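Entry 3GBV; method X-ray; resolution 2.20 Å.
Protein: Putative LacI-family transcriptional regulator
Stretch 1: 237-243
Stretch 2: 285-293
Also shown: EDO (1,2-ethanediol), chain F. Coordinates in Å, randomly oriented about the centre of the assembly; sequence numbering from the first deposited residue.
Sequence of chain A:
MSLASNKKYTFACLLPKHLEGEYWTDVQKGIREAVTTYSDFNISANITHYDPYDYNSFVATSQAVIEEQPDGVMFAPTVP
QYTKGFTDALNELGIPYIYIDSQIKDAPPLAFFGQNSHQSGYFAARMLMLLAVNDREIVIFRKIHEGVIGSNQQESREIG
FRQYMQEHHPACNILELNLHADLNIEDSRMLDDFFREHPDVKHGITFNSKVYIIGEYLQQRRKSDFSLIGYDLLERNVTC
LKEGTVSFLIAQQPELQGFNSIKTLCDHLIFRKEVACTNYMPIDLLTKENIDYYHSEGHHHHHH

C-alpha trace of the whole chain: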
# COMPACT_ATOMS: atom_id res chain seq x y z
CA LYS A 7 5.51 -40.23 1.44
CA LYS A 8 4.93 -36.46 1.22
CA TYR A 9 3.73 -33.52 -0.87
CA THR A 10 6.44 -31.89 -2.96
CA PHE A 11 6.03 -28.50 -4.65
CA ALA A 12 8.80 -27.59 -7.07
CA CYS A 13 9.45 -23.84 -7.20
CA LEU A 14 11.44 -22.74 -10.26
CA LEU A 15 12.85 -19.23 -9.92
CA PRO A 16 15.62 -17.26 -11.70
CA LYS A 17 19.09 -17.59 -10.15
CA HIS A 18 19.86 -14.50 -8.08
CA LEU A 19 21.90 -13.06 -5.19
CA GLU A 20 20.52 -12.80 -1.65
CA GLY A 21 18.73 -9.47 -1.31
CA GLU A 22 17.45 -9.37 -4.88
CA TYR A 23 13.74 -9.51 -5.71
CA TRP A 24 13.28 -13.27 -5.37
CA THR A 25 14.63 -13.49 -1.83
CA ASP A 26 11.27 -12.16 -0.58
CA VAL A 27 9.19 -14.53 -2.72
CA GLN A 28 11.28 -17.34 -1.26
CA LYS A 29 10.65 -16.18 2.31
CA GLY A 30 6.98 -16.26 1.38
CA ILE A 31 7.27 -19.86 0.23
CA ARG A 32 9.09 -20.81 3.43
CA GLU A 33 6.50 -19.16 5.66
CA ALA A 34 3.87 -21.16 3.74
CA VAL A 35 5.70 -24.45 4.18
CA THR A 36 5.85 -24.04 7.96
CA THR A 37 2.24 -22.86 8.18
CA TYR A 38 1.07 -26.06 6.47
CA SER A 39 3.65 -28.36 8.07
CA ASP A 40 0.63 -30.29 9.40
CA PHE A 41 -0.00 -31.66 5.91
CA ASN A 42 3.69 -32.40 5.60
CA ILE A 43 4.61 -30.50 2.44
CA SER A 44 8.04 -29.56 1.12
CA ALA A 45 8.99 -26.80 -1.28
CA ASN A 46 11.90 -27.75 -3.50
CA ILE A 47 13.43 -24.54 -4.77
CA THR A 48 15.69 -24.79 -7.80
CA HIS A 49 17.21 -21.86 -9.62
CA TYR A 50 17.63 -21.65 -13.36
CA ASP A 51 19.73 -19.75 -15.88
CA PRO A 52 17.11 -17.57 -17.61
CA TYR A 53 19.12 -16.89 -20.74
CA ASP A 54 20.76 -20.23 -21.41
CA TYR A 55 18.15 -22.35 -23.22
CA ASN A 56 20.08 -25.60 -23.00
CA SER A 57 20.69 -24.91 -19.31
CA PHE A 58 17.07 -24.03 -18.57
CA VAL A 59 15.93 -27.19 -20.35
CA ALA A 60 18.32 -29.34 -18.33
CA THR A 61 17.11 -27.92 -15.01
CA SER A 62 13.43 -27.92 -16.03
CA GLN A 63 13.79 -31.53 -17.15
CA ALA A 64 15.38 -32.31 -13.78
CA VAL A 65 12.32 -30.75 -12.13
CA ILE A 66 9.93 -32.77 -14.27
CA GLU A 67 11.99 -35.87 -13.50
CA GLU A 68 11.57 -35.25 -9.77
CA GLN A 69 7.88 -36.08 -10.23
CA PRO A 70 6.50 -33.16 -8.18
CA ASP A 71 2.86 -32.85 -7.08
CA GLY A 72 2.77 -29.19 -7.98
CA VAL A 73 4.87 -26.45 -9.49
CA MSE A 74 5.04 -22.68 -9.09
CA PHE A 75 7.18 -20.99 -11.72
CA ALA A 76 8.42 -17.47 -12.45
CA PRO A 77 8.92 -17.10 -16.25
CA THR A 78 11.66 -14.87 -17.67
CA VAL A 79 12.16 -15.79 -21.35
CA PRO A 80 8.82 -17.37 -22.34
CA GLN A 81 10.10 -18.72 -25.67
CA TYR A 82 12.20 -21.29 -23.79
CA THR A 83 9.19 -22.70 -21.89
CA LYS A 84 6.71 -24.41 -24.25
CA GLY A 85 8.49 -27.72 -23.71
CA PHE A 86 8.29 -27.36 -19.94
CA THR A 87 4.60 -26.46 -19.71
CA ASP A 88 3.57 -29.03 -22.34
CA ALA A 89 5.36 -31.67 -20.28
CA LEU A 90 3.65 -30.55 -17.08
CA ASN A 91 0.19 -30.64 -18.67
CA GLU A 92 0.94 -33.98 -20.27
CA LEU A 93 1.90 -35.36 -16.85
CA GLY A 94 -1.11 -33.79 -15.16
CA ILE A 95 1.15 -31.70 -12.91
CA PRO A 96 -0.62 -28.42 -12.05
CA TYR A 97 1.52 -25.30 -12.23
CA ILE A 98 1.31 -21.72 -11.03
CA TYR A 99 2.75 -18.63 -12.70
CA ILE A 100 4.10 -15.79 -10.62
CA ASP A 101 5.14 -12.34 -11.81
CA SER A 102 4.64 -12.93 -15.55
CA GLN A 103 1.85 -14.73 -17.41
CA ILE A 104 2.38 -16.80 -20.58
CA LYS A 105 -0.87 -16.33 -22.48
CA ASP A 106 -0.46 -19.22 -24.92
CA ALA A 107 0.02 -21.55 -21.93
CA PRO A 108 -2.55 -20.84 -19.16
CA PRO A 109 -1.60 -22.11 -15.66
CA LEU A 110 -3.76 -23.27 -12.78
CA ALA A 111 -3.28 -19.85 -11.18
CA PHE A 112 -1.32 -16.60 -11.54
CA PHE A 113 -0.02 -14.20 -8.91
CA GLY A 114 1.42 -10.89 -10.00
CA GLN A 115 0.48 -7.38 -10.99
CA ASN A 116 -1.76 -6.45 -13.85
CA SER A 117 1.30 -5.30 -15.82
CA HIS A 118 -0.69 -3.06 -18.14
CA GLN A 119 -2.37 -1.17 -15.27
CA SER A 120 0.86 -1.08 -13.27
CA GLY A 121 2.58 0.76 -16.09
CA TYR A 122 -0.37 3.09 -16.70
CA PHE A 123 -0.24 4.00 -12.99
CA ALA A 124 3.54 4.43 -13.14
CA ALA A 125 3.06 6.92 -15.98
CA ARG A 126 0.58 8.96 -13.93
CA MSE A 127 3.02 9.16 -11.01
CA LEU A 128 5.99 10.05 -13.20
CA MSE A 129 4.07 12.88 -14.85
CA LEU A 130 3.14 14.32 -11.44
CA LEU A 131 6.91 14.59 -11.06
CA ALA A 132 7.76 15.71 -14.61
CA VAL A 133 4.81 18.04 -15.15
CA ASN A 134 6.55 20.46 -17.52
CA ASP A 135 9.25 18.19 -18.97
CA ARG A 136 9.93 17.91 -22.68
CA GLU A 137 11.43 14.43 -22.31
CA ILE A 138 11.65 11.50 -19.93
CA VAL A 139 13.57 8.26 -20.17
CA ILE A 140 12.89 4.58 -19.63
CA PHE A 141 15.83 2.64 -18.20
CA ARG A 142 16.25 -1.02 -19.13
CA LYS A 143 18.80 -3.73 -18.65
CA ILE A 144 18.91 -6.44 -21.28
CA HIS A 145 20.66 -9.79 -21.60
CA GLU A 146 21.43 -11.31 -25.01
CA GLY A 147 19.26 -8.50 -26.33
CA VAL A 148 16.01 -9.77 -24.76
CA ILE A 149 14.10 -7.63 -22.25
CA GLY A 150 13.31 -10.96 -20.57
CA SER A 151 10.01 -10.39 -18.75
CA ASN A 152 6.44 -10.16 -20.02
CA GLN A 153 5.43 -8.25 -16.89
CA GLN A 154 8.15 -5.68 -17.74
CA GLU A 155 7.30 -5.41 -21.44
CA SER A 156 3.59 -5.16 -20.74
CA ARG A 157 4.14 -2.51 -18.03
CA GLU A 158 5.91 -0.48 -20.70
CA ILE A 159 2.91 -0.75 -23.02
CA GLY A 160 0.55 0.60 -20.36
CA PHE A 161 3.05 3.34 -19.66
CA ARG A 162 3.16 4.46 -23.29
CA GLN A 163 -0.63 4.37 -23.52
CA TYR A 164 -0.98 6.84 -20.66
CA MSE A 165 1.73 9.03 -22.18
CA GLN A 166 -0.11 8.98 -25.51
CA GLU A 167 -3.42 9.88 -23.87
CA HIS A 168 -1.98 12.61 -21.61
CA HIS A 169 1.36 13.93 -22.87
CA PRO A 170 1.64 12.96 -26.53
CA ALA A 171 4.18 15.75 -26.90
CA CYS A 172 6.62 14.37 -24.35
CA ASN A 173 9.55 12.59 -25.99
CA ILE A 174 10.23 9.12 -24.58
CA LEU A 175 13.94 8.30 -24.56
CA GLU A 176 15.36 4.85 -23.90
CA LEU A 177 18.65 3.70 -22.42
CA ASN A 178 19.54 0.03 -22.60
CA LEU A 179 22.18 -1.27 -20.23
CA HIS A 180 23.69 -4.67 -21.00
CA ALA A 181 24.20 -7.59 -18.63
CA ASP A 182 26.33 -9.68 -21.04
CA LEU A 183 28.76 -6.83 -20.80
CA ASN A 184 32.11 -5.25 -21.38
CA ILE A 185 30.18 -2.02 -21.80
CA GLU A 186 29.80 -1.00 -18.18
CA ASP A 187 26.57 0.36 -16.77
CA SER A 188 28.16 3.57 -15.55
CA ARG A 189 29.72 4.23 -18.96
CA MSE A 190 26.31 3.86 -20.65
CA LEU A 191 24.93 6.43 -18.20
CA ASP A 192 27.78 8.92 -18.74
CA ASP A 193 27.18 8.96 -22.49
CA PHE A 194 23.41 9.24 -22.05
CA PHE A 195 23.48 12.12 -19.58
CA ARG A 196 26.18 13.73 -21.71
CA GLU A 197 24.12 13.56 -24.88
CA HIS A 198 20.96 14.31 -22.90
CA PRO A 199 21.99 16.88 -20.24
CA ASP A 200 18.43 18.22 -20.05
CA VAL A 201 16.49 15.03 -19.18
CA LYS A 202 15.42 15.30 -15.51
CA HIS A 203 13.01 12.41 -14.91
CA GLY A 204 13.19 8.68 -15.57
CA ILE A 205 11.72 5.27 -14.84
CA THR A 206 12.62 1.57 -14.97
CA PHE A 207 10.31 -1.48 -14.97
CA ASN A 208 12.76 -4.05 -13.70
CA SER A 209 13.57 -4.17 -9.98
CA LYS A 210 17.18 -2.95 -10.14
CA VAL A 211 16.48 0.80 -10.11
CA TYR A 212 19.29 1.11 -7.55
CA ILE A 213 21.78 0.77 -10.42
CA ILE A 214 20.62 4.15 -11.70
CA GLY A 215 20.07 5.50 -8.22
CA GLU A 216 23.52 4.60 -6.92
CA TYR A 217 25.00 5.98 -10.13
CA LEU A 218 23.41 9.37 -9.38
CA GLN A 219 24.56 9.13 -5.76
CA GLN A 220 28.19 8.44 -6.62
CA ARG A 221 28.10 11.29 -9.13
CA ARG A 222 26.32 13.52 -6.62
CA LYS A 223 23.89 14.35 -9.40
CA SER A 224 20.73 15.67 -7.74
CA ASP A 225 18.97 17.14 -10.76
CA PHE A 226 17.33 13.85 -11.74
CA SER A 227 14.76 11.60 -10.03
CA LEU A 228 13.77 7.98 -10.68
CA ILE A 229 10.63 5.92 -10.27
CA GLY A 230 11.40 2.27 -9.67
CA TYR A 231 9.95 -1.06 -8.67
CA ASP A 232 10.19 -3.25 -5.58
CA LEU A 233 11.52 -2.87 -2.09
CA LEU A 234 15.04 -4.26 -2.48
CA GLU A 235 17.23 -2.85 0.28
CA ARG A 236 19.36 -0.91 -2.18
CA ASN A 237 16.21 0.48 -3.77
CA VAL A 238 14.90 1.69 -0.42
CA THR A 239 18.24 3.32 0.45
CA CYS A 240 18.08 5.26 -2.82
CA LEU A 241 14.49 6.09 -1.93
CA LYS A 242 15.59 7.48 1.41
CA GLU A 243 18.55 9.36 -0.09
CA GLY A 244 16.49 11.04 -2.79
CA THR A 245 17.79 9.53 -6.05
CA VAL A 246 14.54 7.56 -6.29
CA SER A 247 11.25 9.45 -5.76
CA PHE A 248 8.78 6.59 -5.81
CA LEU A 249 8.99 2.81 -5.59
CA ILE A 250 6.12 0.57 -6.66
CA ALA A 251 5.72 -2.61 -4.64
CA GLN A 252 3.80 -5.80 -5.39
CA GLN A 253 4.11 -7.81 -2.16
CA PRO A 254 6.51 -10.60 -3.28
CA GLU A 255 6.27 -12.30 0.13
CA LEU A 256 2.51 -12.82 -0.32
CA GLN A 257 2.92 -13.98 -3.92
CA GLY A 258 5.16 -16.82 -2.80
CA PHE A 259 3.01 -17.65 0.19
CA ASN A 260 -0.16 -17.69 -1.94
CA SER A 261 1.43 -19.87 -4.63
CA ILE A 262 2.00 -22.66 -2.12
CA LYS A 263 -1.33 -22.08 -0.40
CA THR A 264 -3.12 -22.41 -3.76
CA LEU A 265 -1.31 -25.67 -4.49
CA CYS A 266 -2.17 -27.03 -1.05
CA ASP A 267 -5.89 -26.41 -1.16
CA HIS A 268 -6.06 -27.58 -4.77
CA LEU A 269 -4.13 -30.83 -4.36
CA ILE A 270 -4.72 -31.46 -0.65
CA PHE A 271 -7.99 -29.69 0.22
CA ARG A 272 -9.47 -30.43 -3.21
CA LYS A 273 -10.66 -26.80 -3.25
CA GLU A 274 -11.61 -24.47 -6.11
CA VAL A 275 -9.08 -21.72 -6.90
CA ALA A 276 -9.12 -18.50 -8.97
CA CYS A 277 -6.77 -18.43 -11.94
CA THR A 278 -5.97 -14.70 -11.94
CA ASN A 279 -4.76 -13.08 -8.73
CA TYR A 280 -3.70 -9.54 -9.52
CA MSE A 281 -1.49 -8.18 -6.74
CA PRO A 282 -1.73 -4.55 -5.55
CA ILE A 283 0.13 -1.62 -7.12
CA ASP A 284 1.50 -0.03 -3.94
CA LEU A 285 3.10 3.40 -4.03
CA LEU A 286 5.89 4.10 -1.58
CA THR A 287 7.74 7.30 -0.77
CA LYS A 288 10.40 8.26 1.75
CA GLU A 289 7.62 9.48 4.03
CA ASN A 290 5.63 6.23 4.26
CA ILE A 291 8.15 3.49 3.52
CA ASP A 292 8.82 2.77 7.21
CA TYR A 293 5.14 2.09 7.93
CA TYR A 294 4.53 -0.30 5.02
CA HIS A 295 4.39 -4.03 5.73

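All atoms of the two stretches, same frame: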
# COMPACT_ATOMS: atom_id res chain seq x y z
N ASN A 237 17.22 -0.40 -3.18
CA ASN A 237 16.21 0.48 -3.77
C ASN A 237 15.70 1.44 -2.70
O ASN A 237 15.56 2.64 -2.93
CB ASN A 237 15.04 -0.33 -4.32
CG ASN A 237 15.34 -0.93 -5.67
OD1 ASN A 237 16.42 -0.72 -6.23
ND2 ASN A 237 14.38 -1.68 -6.22
N VAL A 238 15.41 0.88 -1.53
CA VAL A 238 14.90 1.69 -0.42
C VAL A 238 15.91 2.74 0.02
O VAL A 238 15.53 3.87 0.33
CB VAL A 238 14.52 0.80 0.77
CG1 VAL A 238 14.14 1.67 1.96
CG2 VAL A 238 13.35 -0.12 0.38
N THR A 239 17.19 2.38 0.06
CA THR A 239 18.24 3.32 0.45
C THR A 239 18.23 4.50 -0.52
O THR A 239 18.30 5.66 -0.09
CB THR A 239 19.64 2.64 0.41
OG1 THR A 239 19.69 1.61 1.41
CG2 THR A 239 20.75 3.66 0.70
N CYS A 240 18.11 4.21 -1.81
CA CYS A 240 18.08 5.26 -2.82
C CYS A 240 16.82 6.08 -2.65
O CYS A 240 16.80 7.27 -2.96
CB CYS A 240 18.10 4.68 -4.24
SG CYS A 240 19.62 3.85 -4.70
N LEU A 241 15.77 5.43 -2.16
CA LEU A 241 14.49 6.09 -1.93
C LEU A 241 14.67 7.08 -0.78
O LEU A 241 14.21 8.23 -0.83
CB LEU A 241 13.41 5.08 -1.54
CG LEU A 241 12.05 5.70 -1.18
CD1 LEU A 241 11.41 6.32 -2.42
CD2 LEU A 241 11.15 4.63 -0.58
N LYS A 242 15.36 6.63 0.26
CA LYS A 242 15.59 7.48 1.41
C LYS A 242 16.61 8.58 1.17
O LYS A 242 16.56 9.61 1.82
CB LYS A 242 16.00 6.62 2.61
CG LYS A 242 14.81 6.00 3.31
CD LYS A 242 15.21 4.97 4.34
CE LYS A 242 14.02 4.60 5.20
NZ LYS A 242 14.26 3.42 6.08
N GLU A 243 17.52 8.37 0.22
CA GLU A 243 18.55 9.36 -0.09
C GLU A 243 18.09 10.38 -1.12
O GLU A 243 18.73 11.42 -1.29
CB GLU A 243 19.82 8.68 -0.58
CG GLU A 243 20.30 7.60 0.36
CD GLU A 243 21.78 7.67 0.65
OE1 GLU A 243 22.21 8.66 1.29
OE2 GLU A 243 22.51 6.74 0.24
N LEU A 285 2.19 2.29 -3.85
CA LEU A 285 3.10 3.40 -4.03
C LEU A 285 3.81 3.75 -2.73
O LEU A 285 3.18 4.00 -1.70
CB LEU A 285 2.36 4.63 -4.53
CG LEU A 285 3.38 5.73 -4.79
CD1 LEU A 285 3.92 5.59 -6.21
CD2 LEU A 285 2.75 7.07 -4.55
N LEU A 286 5.13 3.77 -2.77
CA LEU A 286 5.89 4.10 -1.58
C LEU A 286 6.79 5.31 -1.78
O LEU A 286 7.33 5.53 -2.87
CB LEU A 286 6.70 2.88 -1.12
CG LEU A 286 5.68 1.83 -0.65
CD1 LEU A 286 6.12 0.44 -1.01
CD2 LEU A 286 5.46 1.98 0.84
N THR A 287 6.90 6.11 -0.73
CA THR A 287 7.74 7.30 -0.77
C THR A 287 8.59 7.26 0.49
O THR A 287 8.40 6.42 1.36
CB THR A 287 6.91 8.60 -0.75
OG1 THR A 287 6.34 8.80 0.54
CG2 THR A 287 5.81 8.54 -1.77
N LYS A 288 9.53 8.19 0.59
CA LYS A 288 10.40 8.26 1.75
C LYS A 288 9.57 8.44 3.01
O LYS A 288 9.89 7.89 4.06
CB LYS A 288 11.36 9.45 1.58
CG LYS A 288 12.37 9.66 2.69
CD LYS A 288 13.21 10.91 2.40
CE LYS A 288 14.04 11.36 3.61
NZ LYS A 288 15.01 10.31 4.05
N GLU A 289 8.47 9.19 2.89
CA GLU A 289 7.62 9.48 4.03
C GLU A 289 6.67 8.38 4.53
O GLU A 289 6.06 8.54 5.58
CB GLU A 289 6.79 10.74 3.77
CG GLU A 289 7.58 12.04 3.65
CD GLU A 289 8.31 12.15 2.33
OE1 GLU A 289 7.75 11.68 1.31
OE2 GLU A 289 9.42 12.72 2.30
N ASN A 290 6.51 7.29 3.78
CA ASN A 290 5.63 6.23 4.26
C ASN A 290 6.26 4.84 4.20
O ASN A 290 5.68 3.86 4.68
CB ASN A 290 4.30 6.23 3.48
CG ASN A 290 4.41 5.66 2.07
OD1 ASN A 290 3.40 5.31 1.45
ND2 ASN A 290 5.64 5.57 1.55
N ILE A 291 7.47 4.76 3.65
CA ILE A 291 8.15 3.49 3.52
C ILE A 291 8.33 2.74 4.84
O ILE A 291 8.21 1.52 4.86
CB ILE A 291 9.54 3.63 2.83
CG1 ILE A 291 10.15 2.25 2.58
CG2 ILE A 291 10.51 4.39 3.71
CD1 ILE A 291 9.33 1.37 1.66
N ASP A 292 8.61 3.45 5.93
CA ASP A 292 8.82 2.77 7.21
C ASP A 292 7.56 2.20 7.87
O ASP A 292 7.64 1.41 8.81
CB ASP A 292 9.55 3.70 8.20
CG ASP A 292 10.91 4.17 7.68
OD1 ASP A 292 11.57 3.41 6.93
OD2 ASP A 292 11.32 5.30 8.03
N TYR A 293 6.39 2.57 7.36
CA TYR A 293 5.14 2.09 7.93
C TYR A 293 4.43 1.07 7.05
O TYR A 293 3.32 0.63 7.37
CB TYR A 293 4.25 3.29 8.22
CG TYR A 293 4.88 4.19 9.24
CD1 TYR A 293 4.80 3.88 10.60
CD2 TYR A 293 5.63 5.31 8.86
CE1 TYR A 293 5.44 4.65 11.55
CE2 TYR A 293 6.29 6.09 9.81
CZ TYR A 293 6.19 5.76 11.15
OH TYR A 293 6.80 6.53 12.11
C1 EDO F . 0.51 1.91 -0.56
O1 EDO F . 0.90 3.25 -0.17
C2 EDO F . -0.73 1.92 -1.48
O2 EDO F . -0.38 2.37 -2.79

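The two stretches meet along one side of a helix, 237-243, which packs against strand residue Leu-286 and the segment that follows it. Together they bury 357 Å², and the covered area is concentrated in Leu-241, Lys-242, Lys-288 and Ile-291. The CA atoms lie closest near the end of the helical stretch, 5.3 Å between Lys-242 CA and Lys-288 CA, and stand farther apart at Val-238 CA and Ile-291 CA, 8.0 Å. The wider spacing is occupied by aliphatic side chains.

Leu-241 is central to the apolar part. Its CA-to-CB bond points toward the second stretch, and chi1 of 176° (t) with chi2 of 68° (p) extends the side chain so that both methyls reach the other stretch. Leu-241 CD2 lies 3.9 Å from Ile-291 CB and 3.8 Å from Thr-287 O, while Leu-241 CD1 is 4.2 Å from Leu-286 O. The two carbonyl contacts are packing distances only; Thr-287 O is already the acceptor for the backbone of Ile-291, with Ile-291 N to Thr-287 O at 3.0 Å. That turn places Ile-291 with its CA-to-CB bond directed at the helix. In its t, p conformation (chi1 -174°, chi2 62°), Ile-291 meets three helix residues: CB faces Leu-241, CG1 lies 4.1 Å from Val-238 CG1, and CG2 lies 3.8 Å from Lys-242 CE. A beta-branched residue suits this position, since CG1 and CG2 diverge from CB toward different neighbours. Val-238, whose CB is directed sideways, adds a short branch at the margin and needs no long side chain to make its contact.

The two lysines supply the polar links, and their conformations differ in a telling way. Both leave the main chain sideways, yet their ends come nearer the opposite stretch. Lys-242 has chi1 of -82° (m) followed by three t angles, an almost fully extended chain that carries NZ to 2.8 Å from Asp-292 OD1, forming a hydrogen bond within a salt bridge. Its methylene CE packs on Ile-291 on the way, so the aliphatic shaft and the charged tip both contribute. Asp-292, with chi1 of -59° (m), brings its carboxylate to the ammonium group; both residues are exposed, so the charged pair lies at the edge of the apolar contact.

Lys-288 is t through chi3 and then bends, chi4 of 61° (p), and Lys-288 NZ donates to Lys-242 O at 2.8 Å, a carbonyl near the end of the helical stretch. Within that stretch, O atoms of residues 237 and 238 accept the amides of Leu-241 and Lys-242, at 2.9 Å from Asn-237 O to Leu-241 N and 2.8 Å from Val-238 O to Lys-242 N. Closer to its own backbone, Lys-288 CB packs 3.9 Å from Leu-241 O, so its first methylene also rests against the helix backbone.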